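Local atomic coordinates of MutT/nudix family protein (Shewanella oneidensis, PDB entry 3GZ5), a protein that probably acts as an ADP-ribose-dependent transcriptional regulator of NAD metabolism, pairing a Nudix domain with a DNA-binding winged helix domain. Residues 123-126 and 127-130; 73-76 and 77-80; 113-116 and 117-121; 42-45 and 46-50. All coordinates share one frame; numbering follows the deposited sequence.

All four interactions lie in the Nudix domain. Along the chain they come in series: interaction 4, then 2, then 3, then 1. Interaction 4 starts on the last residues of strand 36-43 and runs into the loop after it. Interaction 1 leads into strand 128-132, the antiparallel neighbour of 36-43 in the mixed sheet; their centres are about 15 Å apart. Interaction 2 is the end of helix 68-80. It touches the other three, with Lys-79 reaching both Val-128 and Val-42. Interactions 1 and 3 meet at Trp-130. Interactions 3 and 4 do not touch. The end of helix 68-80 thus packs against strands 36-43 and 128-132 and the turn after strand 104-112, beside the sodium loop.

Interaction 1 of 4, residues 123-126 and 127-130; sequences ASVS and DVKW. With NA (sodium ion), chain D.
The carboxylate of Asp-127 is the flat side-chain group that meets Val-125. Its OD1 lies 3.2 Å from CG1 of Val-125, and the two side chains meet at a slant. The same CG1 methyl also rests on Val-128, 3.8 Å from its CG2. These two valines lie side by side and point the same way. In Val-125, CG1 is anti to the backbone N (chi1 178°), which turns this branch toward both partners. The backbone does the polar work. Val-125 O binds a sodium ion at 2.2 Å and Val-128 O binds it at 2.3 Å. The two oxygens come within 3.3 Å of each other, and the shared cation offsets what would probably be a repulsion. The motif is a cation-binding loop of main-chain carbonyls just after helix 116-119 and at the start of strand 128-132. Ile-122 O supplies a third ligand from earlier in the loop. No side chain of 123-130 binds the metal, so the fold of the main chain probably sets the site. Asp-127 and Lys-129 continue into backbone bonds with Gln-43 and Leu-41 of strand 36-43, while the side chain of Val-128 is buried against Leu-40.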
loop_
_atom_site.group_PDB
_atom_site.type_symbol
_atom_site.label_atom_id
_atom_site.label_comp_id
_atom_site.label_asym_id
_atom_site.label_seq_id
_atom_site.Cartn_x
_atom_site.Cartn_y
_atom_site.Cartn_z
ATOM N N ALA B 123 -8.318 23.904 -19.677
ATOM C CA ALA B 123 -9.524 24.421 -20.314
ATOM C C ALA B 123 -9.418 24.140 -21.813
ATOM O O ALA B 123 -10.334 23.579 -22.427
ATOM C CB ALA B 123 -9.650 25.931 -20.058
ATOM N N SER B 124 -8.254 24.502 -22.357
ATOM C CA SER B 124 -7.927 24.460 -23.779
ATOM C C SER B 124 -7.726 23.058 -24.397
ATOM O O SER B 124 -7.129 22.940 -25.481
ATOM C CB SER B 124 -6.657 25.297 -24.000
ATOM O OG SER B 124 -5.653 24.998 -23.028
ATOM N N VAL B 125 -8.226 22.014 -23.720
ATOM C CA VAL B 125 -7.988 20.616 -24.115
ATOM C C VAL B 125 -9.256 19.790 -23.913
ATOM O O VAL B 125 -9.773 19.727 -22.802
ATOM C CB VAL B 125 -6.815 19.977 -23.305
ATOM C CG1 VAL B 125 -6.614 18.518 -23.703
ATOM C CG2 VAL B 125 -5.498 20.774 -23.486
ATOM N N SER B 126 -9.734 19.140 -24.975
ATOM C CA SER B 126 -11.064 18.493 -24.968
ATOM C C SER B 126 -11.125 17.009 -24.567
ATOM O O SER B 126 -12.203 16.479 -24.288
ATOM C CB SER B 126 -11.784 18.711 -26.312
ATOM O OG SER B 126 -10.919 18.475 -27.415
ATOM N N ASP B 127 -9.982 16.338 -24.534
ATOM C CA ASP B 127 -9.955 14.929 -24.127
ATOM C C ASP B 127 -9.429 14.739 -22.696
ATOM O O ASP B 127 -9.202 13.607 -22.254
ATOM C CB ASP B 127 -9.161 14.093 -25.137
ATOM C CG ASP B 127 -7.695 14.426 -25.137
ATOM O OD1 ASP B 127 -7.340 15.616 -24.950
ATOM O OD2 ASP B 127 -6.892 13.487 -25.317
ATOM N N VAL B 128 -9.235 15.861 -21.994
ATOM C CA VAL B 128 -8.846 15.890 -20.569
ATOM C C VAL B 128 -9.773 16.813 -19.760
ATOM O O VAL B 128 -9.869 18.017 -20.039
ATOM C CB VAL B 128 -7.364 16.355 -20.365
ATOM C CG1 VAL B 128 -6.935 16.155 -18.918
ATOM C CG2 VAL B 128 -6.417 15.612 -21.306
ATOM N N LYS B 129 -10.425 16.254 -18.743
ATOM C CA LYS B 129 -11.418 16.995 -17.964
ATOM C C LYS B 129 -11.478 16.566 -16.492
ATOM O O LYS B 129 -11.415 15.373 -16.183
ATOM C CB LYS B 129 -12.802 16.842 -18.622
ATOM C CG LYS B 129 -13.941 17.637 -17.979
ATOM C CD LYS B 129 -15.228 17.515 -18.807
ATOM C CE LYS B 129 -16.451 18.138 -18.110
ATOM N NZ LYS B 129 -16.468 19.645 -18.167
ATOM N N TRP B 130 -11.605 17.547 -15.595
ATOM C CA TRP B 130 -11.947 17.291 -14.192
ATOM C C TRP B 130 -13.420 16.919 -14.086
ATOM O O TRP B 130 -14.292 17.710 -14.463
ATOM C CB TRP B 130 -11.719 18.529 -13.340
ATOM C CG TRP B 130 -10.296 18.852 -13.004
ATOM C CD1 TRP B 130 -9.595 19.938 -13.416
ATOM C CD2 TRP B 130 -9.410 18.097 -12.157
ATOM N NE1 TRP B 130 -8.325 19.912 -12.891
ATOM C CE2 TRP B 130 -8.185 18.789 -12.118
ATOM C CE3 TRP B 130 -9.536 16.902 -11.433
ATOM C CZ2 TRP B 130 -7.088 18.334 -11.371
ATOM C CZ3 TRP B 130 -8.449 16.450 -10.703
ATOM C CH2 TRP B 130 -7.239 17.166 -10.680
HETATM NA NA NA D . -10.312 20.163 -20.681
#

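Interaction 2 of 4, residues 73-76 and 77-80; sequences LRKL and AEKT
Glu-78 takes two cations with its two carboxylate oxygens. OE1 receives Lys-75 NZ at 3.0 Å on its syn lone pair. OE2 receives Arg-74 NH2 at 3.2 Å. This second bond is in the guanidinium plane of Arg-74 but reaches OE2 from above the carboxylate plane, and the two planes stand 67° apart. Lys-75 gets there by folding back, with bends at chi2 and chi3. With CG anti to the backbone N (chi1 177°), Arg-74 runs alongside Glu-78, and a bend at chi3 turns NH2 to OE2. Together the three form a salt-bridge network on the Nudix helix, 68-80. Residues 74-80 align with the first seven positions of the REUxEExG part of the Nudix box, but Lys-75 and Lys-79 stand where it has glutamates. This is consistent with a regulator rather than a typical Nudix hydrolase. At the helix end, Leu-76 O accepts three bonds: from Thr-80 N, from Lys-79 N at 3.1 Å, and from Thr-80 OG1 at 2.7 Å. The hydroxyl comes from above the carbonyl plane. Further out, Arg-74 NH1 forms a salt bridge with Asp-65 and a hydrogen bond to Phe-59 O, which probably fix the guanidinium. Leu-76 is buried against Ala-27, Leu-29 and Ile-87.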
loop_
_atom_site.group_PDB
_atom_site.type_symbol
_atom_site.label_atom_id
_atom_site.label_comp_id
_atom_site.label_asym_id
_atom_site.label_seq_id
_atom_site.Cartn_x
_atom_site.Cartn_y
_atom_site.Cartn_z
ATOM N N LEU B 73 4.500 10.479 -13.141
ATOM C CA LEU B 73 4.581 11.943 -13.089
ATOM C C LEU B 73 4.618 12.551 -14.493
ATOM O O LEU B 73 4.019 13.618 -14.742
ATOM C CB LEU B 73 5.804 12.404 -12.284
ATOM C CG LEU B 73 5.827 12.086 -10.783
ATOM C CD1 LEU B 73 7.148 12.483 -10.153
ATOM C CD2 LEU B 73 4.661 12.743 -10.054
ATOM N N ARG B 74 5.332 11.866 -15.395
ATOM C CA ARG B 74 5.301 12.201 -16.810
ATOM C C ARG B 74 3.895 12.057 -17.357
ATOM O O ARG B 74 3.408 12.980 -17.975
ATOM C CB ARG B 74 6.284 11.359 -17.639
ATOM C CG ARG B 74 6.190 11.668 -19.142
ATOM C CD ARG B 74 7.096 10.833 -20.024
ATOM N NE ARG B 74 7.083 9.404 -19.738
ATOM C CZ ARG B 74 6.270 8.510 -20.300
ATOM N NH1 ARG B 74 6.389 7.234 -19.976
ATOM N NH2 ARG B 74 5.326 8.877 -21.155
ATOM N N LYS B 75 3.225 10.922 -17.122
ATOM C CA LYS B 75 1.859 10.758 -17.659
ATOM C C LYS B 75 0.919 11.829 -17.132
ATOM O O LYS B 75 0.012 12.239 -17.837
ATOM C CB LYS B 75 1.238 9.374 -17.387
ATOM C CG LYS B 75 2.017 8.146 -17.838
ATOM C CD LYS B 75 2.455 8.154 -19.329
ATOM C CE LYS B 75 1.311 8.073 -20.331
ATOM N NZ LYS B 75 1.834 8.242 -21.722
ATOM N N LEU B 76 1.116 12.269 -15.886
ATOM C CA LEU B 76 0.284 13.352 -15.347
ATOM C C LEU B 76 0.610 14.723 -15.956
ATOM O O LEU B 76 -0.298 15.495 -16.262
ATOM C CB LEU B 76 0.301 13.390 -13.804
ATOM C CG LEU B 76 -0.450 12.220 -13.149
ATOM C CD1 LEU B 76 -0.210 12.117 -11.648
ATOM C CD2 LEU B 76 -1.958 12.220 -13.455
ATOM N N ALA B 77 1.895 14.997 -16.144
ATOM C CA ALA B 77 2.368 16.267 -16.680
ATOM C C ALA B 77 2.031 16.431 -18.169
ATOM O O ALA B 77 1.883 17.550 -18.644
ATOM C CB ALA B 77 3.868 16.408 -16.455
ATOM N N GLU B 78 1.935 15.308 -18.884
ATOM C CA GLU B 78 1.497 15.265 -20.292
ATOM C C GLU B 78 0.047 15.709 -20.457
ATOM O O GLU B 78 -0.380 16.079 -21.561
ATOM C CB GLU B 78 1.654 13.847 -20.851
ATOM C CG GLU B 78 3.095 13.458 -21.125
ATOM C CD GLU B 78 3.248 12.064 -21.669
ATOM O OE1 GLU B 78 2.331 11.239 -21.543
ATOM O OE2 GLU B 78 4.320 11.767 -22.211
ATOM N N LYS B 79 -0.694 15.672 -19.354
ATOM C CA LYS B 79 -2.108 16.022 -19.322
ATOM C C LYS B 79 -2.369 17.357 -18.628
ATOM O O LYS B 79 -3.311 18.063 -18.995
ATOM C CB LYS B 79 -2.935 14.920 -18.613
ATOM C CG LYS B 79 -2.825 13.556 -19.237
ATOM C CD LYS B 79 -3.507 13.573 -20.600
ATOM C CE LYS B 79 -2.714 12.800 -21.637
ATOM N NZ LYS B 79 -3.507 12.671 -22.894
ATOM N N THR B 80 -1.559 17.690 -17.621
ATOM C CA THR B 80 -1.847 18.825 -16.734
ATOM C C THR B 80 -0.825 19.945 -16.846
ATOM O O THR B 80 -1.093 21.078 -16.404
ATOM C CB THR B 80 -1.863 18.406 -15.247
ATOM O OG1 THR B 80 -0.596 17.835 -14.915
ATOM C CG2 THR B 80 -2.944 17.389 -14.968
#

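Interaction 3 of 4, residues 113-116 and 117-121; sequences MSYQ and ACQIQ
Gln-119 leans on the ring of Tyr-115 along its whole length. Its CB sits over one face, 4.0 Å from the ring centroid and shifted toward the rim, a CH-pi contact. CG, anti to the backbone N (chi1 178°), continues over the ring, 3.6 Å from Tyr-115 CE2. A bend at chi2 (65°) then lays the amide over the phenol end. CD lies 3.2 Å from Tyr-115 OH, and NE2 is 3.5 Å from Tyr-115 CZ. Amide and ring planes are only 8° apart, so the two flat groups are nearly parallel. The amide is not hydrogen-bonded to the hydroxyl; it packs against it.

The backbone explains the pairing. Gln-119 N bonds Tyr-115 O at 3.0 Å, one helical turn on, in a short, weakly bonded helix after strand 104-112. Ser-114 precedes the turn into it. Its OG accepts from Ala-117 N in a weak capping bond, and its own carbonyl O accepts weakly from the same N. On the buried side, Met-113 CE lies against Cys-118 SG; the modelled 3.0 Å is shorter than normal contact and so is doubtful. Met-113 and Cys-118 both also touch Thr-80 of helix 68-80 and Trp-130 of strand 128-132. Tyr-115 is further stacked with His-33, and its ring also meets that of Trp-130.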
loop_
_atom_site.group_PDB
_atom_site.type_symbol
_atom_site.label_atom_id
_atom_site.label_comp_id
_atom_site.label_asym_id
_atom_site.label_seq_id
_atom_site.Cartn_x
_atom_site.Cartn_y
_atom_site.Cartn_z
ATOM N N MET B 113 -3.633 17.300 -6.156
ATOM C CA MET B 113 -3.138 18.625 -6.509
ATOM C C MET B 113 -4.251 19.646 -6.367
ATOM O O MET B 113 -5.412 19.279 -6.251
ATOM C CB MET B 113 -2.586 18.655 -7.931
ATOM C CG MET B 113 -3.609 18.571 -9.086
ATOM S SD MET B 113 -2.724 18.927 -10.643
ATOM C CE MET B 113 -3.903 18.395 -11.815
ATOM N N SER B 114 -3.907 20.928 -6.397
ATOM C CA SER B 114 -4.954 21.943 -6.384
ATOM C C SER B 114 -5.542 22.143 -7.780
ATOM O O SER B 114 -4.849 22.063 -8.801
ATOM C CB SER B 114 -4.445 23.268 -5.828
ATOM O OG SER B 114 -3.926 24.053 -6.880
ATOM N N TYR B 115 -6.833 22.420 -7.800
ATOM C CA TYR B 115 -7.591 22.637 -9.027
ATOM C C TYR B 115 -7.054 23.738 -9.958
ATOM O O TYR B 115 -6.952 23.504 -11.157
ATOM C CB TYR B 115 -9.059 22.874 -8.657
ATOM C CG TYR B 115 -9.975 23.166 -9.812
ATOM C CD1 TYR B 115 -10.579 22.133 -10.526
ATOM C CD2 TYR B 115 -10.273 24.485 -10.175
ATOM C CE1 TYR B 115 -11.442 22.400 -11.575
ATOM C CE2 TYR B 115 -11.133 24.760 -11.230
ATOM C CZ TYR B 115 -11.712 23.720 -11.921
ATOM O OH TYR B 115 -12.577 23.996 -12.951
ATOM N N GLN B 116 -6.703 24.914 -9.426
ATOM C CA GLN B 116 -6.286 26.051 -10.283
ATOM C C GLN B 116 -4.818 26.005 -10.733
ATOM O O GLN B 116 -4.421 26.735 -11.645
ATOM C CB GLN B 116 -6.604 27.412 -9.646
ATOM C CG GLN B 116 -7.992 28.017 -10.029
ATOM C CD GLN B 116 -8.165 28.305 -11.540
ATOM O OE1 GLN B 116 -7.224 28.741 -12.231
ATOM N NE2 GLN B 116 -9.383 28.060 -12.051
ATOM N N ALA B 117 -4.022 25.140 -10.105
ATOM C CA ALA B 117 -2.649 24.893 -10.549
ATOM C C ALA B 117 -2.602 24.391 -11.995
ATOM O O ALA B 117 -1.614 24.613 -12.700
ATOM C CB ALA B 117 -1.961 23.905 -9.623
ATOM N N CYS B 118 -3.681 23.749 -12.446
ATOM C CA CYS B 118 -3.707 23.150 -13.777
ATOM C C CYS B 118 -4.983 23.355 -14.607
ATOM O O CYS B 118 -4.973 23.042 -15.801
ATOM C CB CYS B 118 -3.467 21.656 -13.659
ATOM S SG CYS B 118 -4.978 20.777 -13.374
ATOM N N GLN B 119 -6.076 23.828 -13.989
ATOM C CA GLN B 119 -7.282 24.239 -14.740
ATOM C C GLN B 119 -6.964 25.385 -15.708
ATOM O O GLN B 119 -7.615 25.528 -16.751
ATOM C CB GLN B 119 -8.430 24.635 -13.803
ATOM C CG GLN B 119 -9.721 25.115 -14.512
ATOM C CD GLN B 119 -10.426 24.031 -15.360
ATOM O OE1 GLN B 119 -11.066 24.342 -16.370
ATOM N NE2 GLN B 119 -10.318 22.770 -14.944
ATOM N N ILE B 120 -5.963 26.190 -15.344
ATOM C CA ILE B 120 -5.348 27.179 -16.248
ATOM C C ILE B 120 -4.714 26.585 -17.535
ATOM O O ILE B 120 -4.520 27.307 -18.517
ATOM C CB ILE B 120 -4.278 28.046 -15.503
ATOM C CG1 ILE B 120 -3.292 27.159 -14.717
ATOM C CG2 ILE B 120 -4.957 29.105 -14.604
ATOM C CD1 ILE B 120 -1.963 27.833 -14.354
ATOM N N GLN B 121 -4.393 25.286 -17.522
ATOM C CA GLN B 121 -3.671 24.620 -18.632
ATOM C C GLN B 121 -4.453 23.449 -19.231
ATOM O O GLN B 121 -3.860 22.602 -19.917
ATOM C CB GLN B 121 -2.296 24.109 -18.150
ATOM C CG GLN B 121 -1.330 25.186 -17.641
ATOM C CD GLN B 121 -0.691 24.826 -16.296
ATOM O OE1 GLN B 121 -1.044 23.822 -15.684
ATOM N NE2 GLN B 121 0.243 25.651 -15.832
#

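Interaction 4 of 4, residues 42-45 and 46-50; sequences VQRS and NHPFL
The guanidinium of Arg-44 lies under the carbonyl of Asn-46, whose O sits 3.2 Å above the plane and over its centre. The contact is with the face and is not a hydrogen bond. The positive group and the carbonyl oxygen probably still attract each other. At the edge, in plane, lies Pro-48 CG, 3.8 Å from Arg-44 NH2. Phe-49 CB is also near this edge, 4.0 Å from NH2. The carbonyl of Pro-48 approaches NH2 obliquely, at an angle too poor for a hydrogen bond. The peptide before Pro-48 is cis, which probably helps fold the loop back round the arginine.

Arg-44 reaches this place with CG anti to its carbonyl carbon (chi1 -71°) and a bend at chi3 (72°). Its CB and CD run past Phe-49 O, with CB at 3.6 Å. The loop thus wraps the arginine with main-chain oxygens and short side-chain parts.

The backbone turns at Ser-45, the centre of an inverse gamma turn. Asn-46 N bonds Arg-44 O weakly, at 3.2 Å. Leu-50 CD1 comes to 3.9 Å from the same oxygen.

This is a surface loop. It joins strand 36-43 to its antiparallel partner, strand 53-54, with Arg-44 making backbone bonds to Gly-51 and Leu-52. Arg-44 also touches Ala-142 and Phe-143, in the connection between helices 133-136 and 145-162, and the ring of Phe-49 meets that of Phe-143 edge-to-face.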
loop_
_atom_site.group_PDB
_atom_site.type_symbol
_atom_site.label_atom_id
_atom_site.label_comp_id
_atom_site.label_asym_id
_atom_site.label_seq_id
_atom_site.Cartn_x
_atom_site.Cartn_y
_atom_site.Cartn_z
ATOM N N VAL B 42 -9.385 11.113 -18.790
ATOM C CA VAL B 42 -8.801 11.237 -20.122
ATOM C C VAL B 42 -9.641 10.363 -21.028
ATOM O O VAL B 42 -9.962 9.217 -20.682
ATOM C CB VAL B 42 -7.307 10.762 -20.149
ATOM C CG1 VAL B 42 -6.715 10.806 -21.571
ATOM C CG2 VAL B 42 -6.463 11.592 -19.200
ATOM N N GLN B 43 -10.040 10.920 -22.167
ATOM C CA GLN B 43 -10.861 10.168 -23.100
ATOM C C GLN B 43 -9.969 9.319 -24.002
ATOM O O GLN B 43 -8.983 9.822 -24.554
ATOM C CB GLN B 43 -11.744 11.094 -23.933
ATOM C CG GLN B 43 -13.043 10.436 -24.295
ATOM C CD GLN B 43 -13.853 11.194 -25.334
ATOM O OE1 GLN B 43 -13.421 12.224 -25.883
ATOM N NE2 GLN B 43 -15.036 10.672 -25.622
ATOM N N ARG B 44 -10.329 8.042 -24.134
ATOM C CA ARG B 44 -9.542 7.087 -24.917
ATOM C C ARG B 44 -9.698 7.269 -26.432
ATOM O O ARG B 44 -10.721 6.881 -27.026
ATOM C CB ARG B 44 -9.889 5.648 -24.528
ATOM C CG ARG B 44 -9.394 5.214 -23.168
ATOM C CD ARG B 44 -9.149 3.723 -23.168
ATOM N NE ARG B 44 -7.954 3.396 -23.950
ATOM C CZ ARG B 44 -7.699 2.203 -24.471
ATOM N NH1 ARG B 44 -6.591 2.003 -25.172
ATOM N NH2 ARG B 44 -8.559 1.214 -24.313
ATOM N N SER B 45 -8.673 7.872 -27.037
ATOM C CA SER B 45 -8.568 8.022 -28.490
ATOM C C SER B 45 -7.889 6.794 -29.104
ATOM O O SER B 45 -6.952 6.938 -29.911
ATOM C CB SER B 45 -7.724 9.249 -28.808
ATOM O OG SER B 45 -6.391 9.086 -28.330
ATOM N N ASN B 46 -8.363 5.597 -28.735
ATOM C CA ASN B 46 -7.591 4.374 -28.934
ATOM C C ASN B 46 -8.364 3.128 -28.531
ATOM O O ASN B 46 -8.856 3.030 -27.402
ATOM C CB ASN B 46 -6.308 4.457 -28.099
ATOM C CG ASN B 46 -5.077 4.039 -28.866
ATOM O OD1 ASN B 46 -4.998 4.205 -30.086
ATOM N ND2 ASN B 46 -4.095 3.507 -28.149
ATOM N N HIS B 47 -8.472 2.185 -29.462
ATOM C CA HIS B 47 -9.115 0.877 -29.254
ATOM C C HIS B 47 -8.199 0.077 -28.299
ATOM O O HIS B 47 -6.967 0.264 -28.332
ATOM C CB HIS B 47 -9.199 0.179 -30.628
ATOM C CG HIS B 47 -10.540 -0.421 -30.971
ATOM N ND1 HIS B 47 -11.321 0.052 -32.009
ATOM C CD2 HIS B 47 -11.198 -1.496 -30.472
ATOM C CE1 HIS B 47 -12.412 -0.689 -32.117
ATOM N NE2 HIS B 47 -12.359 -1.639 -31.198
ATOM N N PRO B 48 -8.766 -0.784 -27.426
ATOM C CA PRO B 48 -10.167 -1.108 -27.147
ATOM C C PRO B 48 -10.852 -0.016 -26.309
ATOM O O PRO B 48 -10.345 1.115 -26.258
ATOM C CB PRO B 48 -10.069 -2.428 -26.366
ATOM C CG PRO B 48 -8.771 -2.346 -25.672
ATOM C CD PRO B 48 -7.853 -1.547 -26.557
ATOM N N PHE B 49 -11.984 -0.342 -25.673
ATOM C CA PHE B 49 -12.780 0.637 -24.903
ATOM C C PHE B 49 -12.617 2.050 -25.470
ATOM O O PHE B 49 -12.400 3.013 -24.741
ATOM C CB PHE B 49 -12.400 0.618 -23.417
ATOM C CG PHE B 49 -12.794 -0.634 -22.702
ATOM C CD1 PHE B 49 -11.826 -1.537 -22.297
ATOM C CD2 PHE B 49 -14.133 -0.908 -22.425
ATOM C CE1 PHE B 49 -12.171 -2.708 -21.629
ATOM C CE2 PHE B 49 -14.506 -2.081 -21.745
ATOM C CZ PHE B 49 -13.518 -2.991 -21.345
ATOM N N LEU B 50 -12.704 2.145 -26.792
ATOM C CA LEU B 50 -12.474 3.391 -27.520
ATOM C C LEU B 50 -13.562 4.438 -27.202
ATOM O O LEU B 50 -14.731 4.086 -26.932
ATOM C CB LEU B 50 -12.387 3.090 -29.023
ATOM C CG LEU B 50 -12.659 4.197 -30.047
ATOM C CD1 LEU B 50 -11.402 5.001 -30.327
ATOM C CD2 LEU B 50 -13.249 3.569 -31.317
#